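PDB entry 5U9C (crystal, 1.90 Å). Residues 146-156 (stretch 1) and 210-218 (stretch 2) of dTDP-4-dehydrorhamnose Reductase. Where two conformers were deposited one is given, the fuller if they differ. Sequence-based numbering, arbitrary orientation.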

# COMPACT_ATOMS: atom_id res chain seq x y z
N THR D 146 16.42 -27.83 10.66
CA THR D 146 15.56 -27.20 11.68
C THR D 146 16.12 -27.02 13.09
O THR D 146 16.07 -25.92 13.62
CB THR D 146 14.19 -27.90 11.78
OG1 THR D 146 13.62 -28.00 10.47
CG2 THR D 146 13.23 -27.09 12.66
N ASN D 147 16.66 -28.07 13.69
CA ASN D 147 17.12 -27.94 15.07
C ASN D 147 18.65 -27.83 15.16
O ASN D 147 19.23 -27.97 16.24
CB ASN D 147 16.62 -29.15 15.88
CG ASN D 147 16.52 -28.86 17.38
OD1 ASN D 147 16.16 -27.76 17.79
ND2 ASN D 147 16.79 -29.89 18.20
N ASN D 148 19.30 -27.55 14.04
CA ASN D 148 20.75 -27.52 14.05
C ASN D 148 21.31 -26.51 13.04
O ASN D 148 22.18 -26.83 12.24
CB ASN D 148 21.26 -28.95 13.76
CG ASN D 148 22.65 -29.21 14.28
OD1 ASN D 148 23.09 -28.62 15.27
ND2 ASN D 148 23.35 -30.15 13.65
N HIS D 149 20.77 -25.29 13.07
CA HIS D 149 21.27 -24.22 12.21
C HIS D 149 21.28 -22.92 12.97
O HIS D 149 20.58 -22.76 14.00
CB HIS D 149 20.39 -24.03 10.98
CG HIS D 149 19.05 -23.45 11.29
ND1 HIS D 149 17.95 -24.22 11.61
CD2 HIS D 149 18.63 -22.16 11.37
CE1 HIS D 149 16.92 -23.44 11.85
NE2 HIS D 149 17.31 -22.18 11.73
N LEU D 150 22.06 -21.98 12.45
CA LEU D 150 22.10 -20.62 12.96
C LEU D 150 22.12 -19.67 11.76
O LEU D 150 22.98 -19.78 10.88
CB LEU D 150 23.31 -20.37 13.85
CG LEU D 150 23.43 -18.94 14.41
CD1 LEU D 150 22.19 -18.52 15.19
CD2 LEU D 150 24.66 -18.78 15.29
N ILE D 151 21.15 -18.77 11.72
CA ILE D 151 21.05 -17.77 10.66
C ILE D 151 21.30 -16.43 11.33
O ILE D 151 20.61 -16.07 12.30
CB ILE D 151 19.67 -17.79 10.01
CG1 ILE D 151 19.52 -19.07 9.18
CG2 ILE D 151 19.46 -16.55 9.13
CD1 ILE D 151 18.09 -19.38 8.78
N ILE D 152 22.32 -15.72 10.85
CA ILE D 152 22.67 -14.41 11.38
C ILE D 152 22.48 -13.38 10.29
O ILE D 152 23.05 -13.49 9.20
CB ILE D 152 24.11 -14.33 11.86
CG1 ILE D 152 24.41 -15.44 12.87
CG2 ILE D 152 24.39 -12.94 12.45
CD1 ILE D 152 25.86 -15.45 13.34
N ARG D 153 21.69 -12.36 10.60
CA ARG D 153 21.47 -11.28 9.66
C ARG D 153 22.36 -10.12 10.06
O ARG D 153 22.30 -9.63 11.19
CB ARG D 153 20.00 -10.85 9.62
CG ARG D 153 19.02 -11.96 9.25
CD ARG D 153 17.61 -11.41 9.04
NE ARG D 153 16.65 -12.43 8.67
CZ ARG D 153 15.53 -12.75 9.32
NH1 ARG D 153 15.13 -12.09 10.41
NH2 ARG D 153 14.75 -13.71 8.83
N ALA D 154 23.24 -9.72 9.14
CA ALA D 154 24.14 -8.58 9.32
C ALA D 154 23.61 -7.43 8.46
O ALA D 154 22.92 -7.64 7.47
CB ALA D 154 25.56 -8.94 8.88
N GLY D 155 23.94 -6.22 8.87
CA GLY D 155 23.55 -5.02 8.16
C GLY D 155 24.68 -4.60 7.22
O GLY D 155 25.23 -5.43 6.49
N TRP D 156 25.02 -3.31 7.23
CA TRP D 156 26.12 -2.81 6.40
C TRP D 156 27.46 -3.22 7.03
O TRP D 156 27.87 -2.67 8.06
CB TRP D 156 26.05 -1.30 6.27
CG TRP D 156 24.79 -0.80 5.58
CD1 TRP D 156 24.05 -1.45 4.65
CD2 TRP D 156 24.25 0.52 5.66
NE1 TRP D 156 23.03 -0.64 4.20
CE2 TRP D 156 23.15 0.58 4.79
CE3 TRP D 156 24.57 1.64 6.42
CZ2 TRP D 156 22.37 1.73 4.66
CZ3 TRP D 156 23.79 2.79 6.28
CH2 TRP D 156 22.71 2.82 5.41
N ARG D 210 27.19 -24.06 19.92
CA ARG D 210 26.24 -24.59 18.95
C ARG D 210 24.89 -23.87 19.11
O ARG D 210 23.84 -24.50 19.15
CB ARG D 210 26.10 -26.12 19.03
CG ARG D 210 27.40 -26.87 18.77
CD ARG D 210 28.02 -26.52 17.41
NE ARG D 210 29.31 -27.19 17.23
CZ ARG D 210 29.46 -28.43 16.77
NH1 ARG D 210 30.67 -28.95 16.67
NH2 ARG D 210 28.40 -29.17 16.43
N HIS D 211 24.94 -22.55 19.21
CA HIS D 211 23.71 -21.75 19.31
C HIS D 211 22.89 -21.94 18.03
O HIS D 211 23.46 -22.06 16.94
CB HIS D 211 24.04 -20.26 19.53
CG HIS D 211 22.82 -19.42 19.69
ND1 HIS D 211 21.99 -19.54 20.78
CD2 HIS D 211 22.27 -18.48 18.89
CE1 HIS D 211 20.97 -18.70 20.64
NE2 HIS D 211 21.12 -18.05 19.50
N THR D 212 21.57 -21.99 18.17
CA THR D 212 20.68 -22.21 17.03
C THR D 212 19.57 -21.17 16.91
O THR D 212 19.23 -20.49 17.87
CB THR D 212 20.02 -23.61 17.08
OG1 THR D 212 19.29 -23.75 18.29
CG2 THR D 212 21.07 -24.74 16.99
N GLY D 213 18.99 -21.07 15.71
CA GLY D 213 17.88 -20.13 15.47
C GLY D 213 18.27 -18.99 14.55
O GLY D 213 19.13 -19.15 13.71
N THR D 214 17.60 -17.85 14.70
CA THR D 214 17.83 -16.67 13.86
C THR D 214 18.15 -15.47 14.75
O THR D 214 17.45 -15.21 15.74
CB THR D 214 16.61 -16.38 12.96
OG1 THR D 214 16.48 -17.43 11.98
CG2 THR D 214 16.78 -15.05 12.18
N LEU D 215 19.22 -14.75 14.40
CA LEU D 215 19.65 -13.57 15.13
C LEU D 215 20.01 -12.43 14.20
O LEU D 215 20.40 -12.65 13.06
CB LEU D 215 20.88 -13.89 15.96
CG LEU D 215 20.73 -14.75 17.20
CD1 LEU D 215 22.08 -15.23 17.69
CD2 LEU D 215 20.00 -13.97 18.29
N HIS D 216 19.84 -11.22 14.71
CA HIS D 216 20.26 -10.01 14.03
C HIS D 216 21.52 -9.57 14.77
O HIS D 216 21.50 -9.45 15.99
CB HIS D 216 19.20 -8.94 14.21
CG HIS D 216 17.98 -9.16 13.39
ND1 HIS D 216 16.99 -8.21 13.29
CD2 HIS D 216 17.66 -10.16 12.54
CE1 HIS D 216 16.06 -8.66 12.46
NE2 HIS D 216 16.43 -9.84 12.00
N PHE D 217 22.61 -9.32 14.04
CA PHE D 217 23.86 -8.91 14.66
C PHE D 217 24.31 -7.58 14.04
O PHE D 217 24.81 -7.53 12.90
CB PHE D 217 24.94 -10.00 14.55
CG PHE D 217 26.17 -9.71 15.40
CD1 PHE D 217 27.14 -8.83 14.97
CD2 PHE D 217 26.32 -10.29 16.65
CE1 PHE D 217 28.24 -8.54 15.74
CE2 PHE D 217 27.43 -10.01 17.43
CZ PHE D 217 28.39 -9.14 16.97
N ALA D 218 24.11 -6.50 14.80
CA ALA D 218 24.47 -5.16 14.34
C ALA D 218 24.63 -4.18 15.49
O ALA D 218 24.00 -4.34 16.55
CB ALA D 218 23.40 -4.64 13.39
O HOH W 1 25.35 -28.96 17.03
O HOH W 2 15.70 -19.96 12.52

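Two parallel strands, their axes 22° apart and 4.6 Å at closest approach, are laced by a regular backbone ladder. Ile151 and Arg153 use both polar backbone groups: Ile151 N donates to Gly213 O (2.9 Å) and Ile151 O accepts from Leu215 N (2.8 Å), while Arg153 N donates to Leu215 O (2.8 Å) and Arg153 O accepts from Phe217 N (2.9 Å). His149 O opens the ladder by accepting from Gly213 N (2.9 Å). CA-H...O contacts fill in between, such as Leu150 CA to Gly213 O at 3.4 Å. Gly213 has backbone angles (112/-153) that would jam a CB against the preceding carbonyl, so the conformation itself calls for glycine.

Alternation sends side chains to two faces, one apolar and the other mixed. Leu150, Ile152, Leu215 and Phe217 share the apolar face, where Leu150 CD1 meets Leu215 CD1 at 4.1 Å and Ile152 CG2 reaches Phe217 CB at 3.7 Å. On the mixed face, which also carries Ile151, Arg153 pairs with His216: Arg153 NH1 donates to His216 NE2 (3.0 Å), nearly in plane with both groups, giving a buried donor a partner. Thr214 CG2 covers one face of the guanidinium, 3.8 Å from Arg153 NH1. Water 2 bridges His149 NE2 (2.9 Å) and Thr214 OG1 (2.7 Å), spanning a gap the side chains leave unbonded.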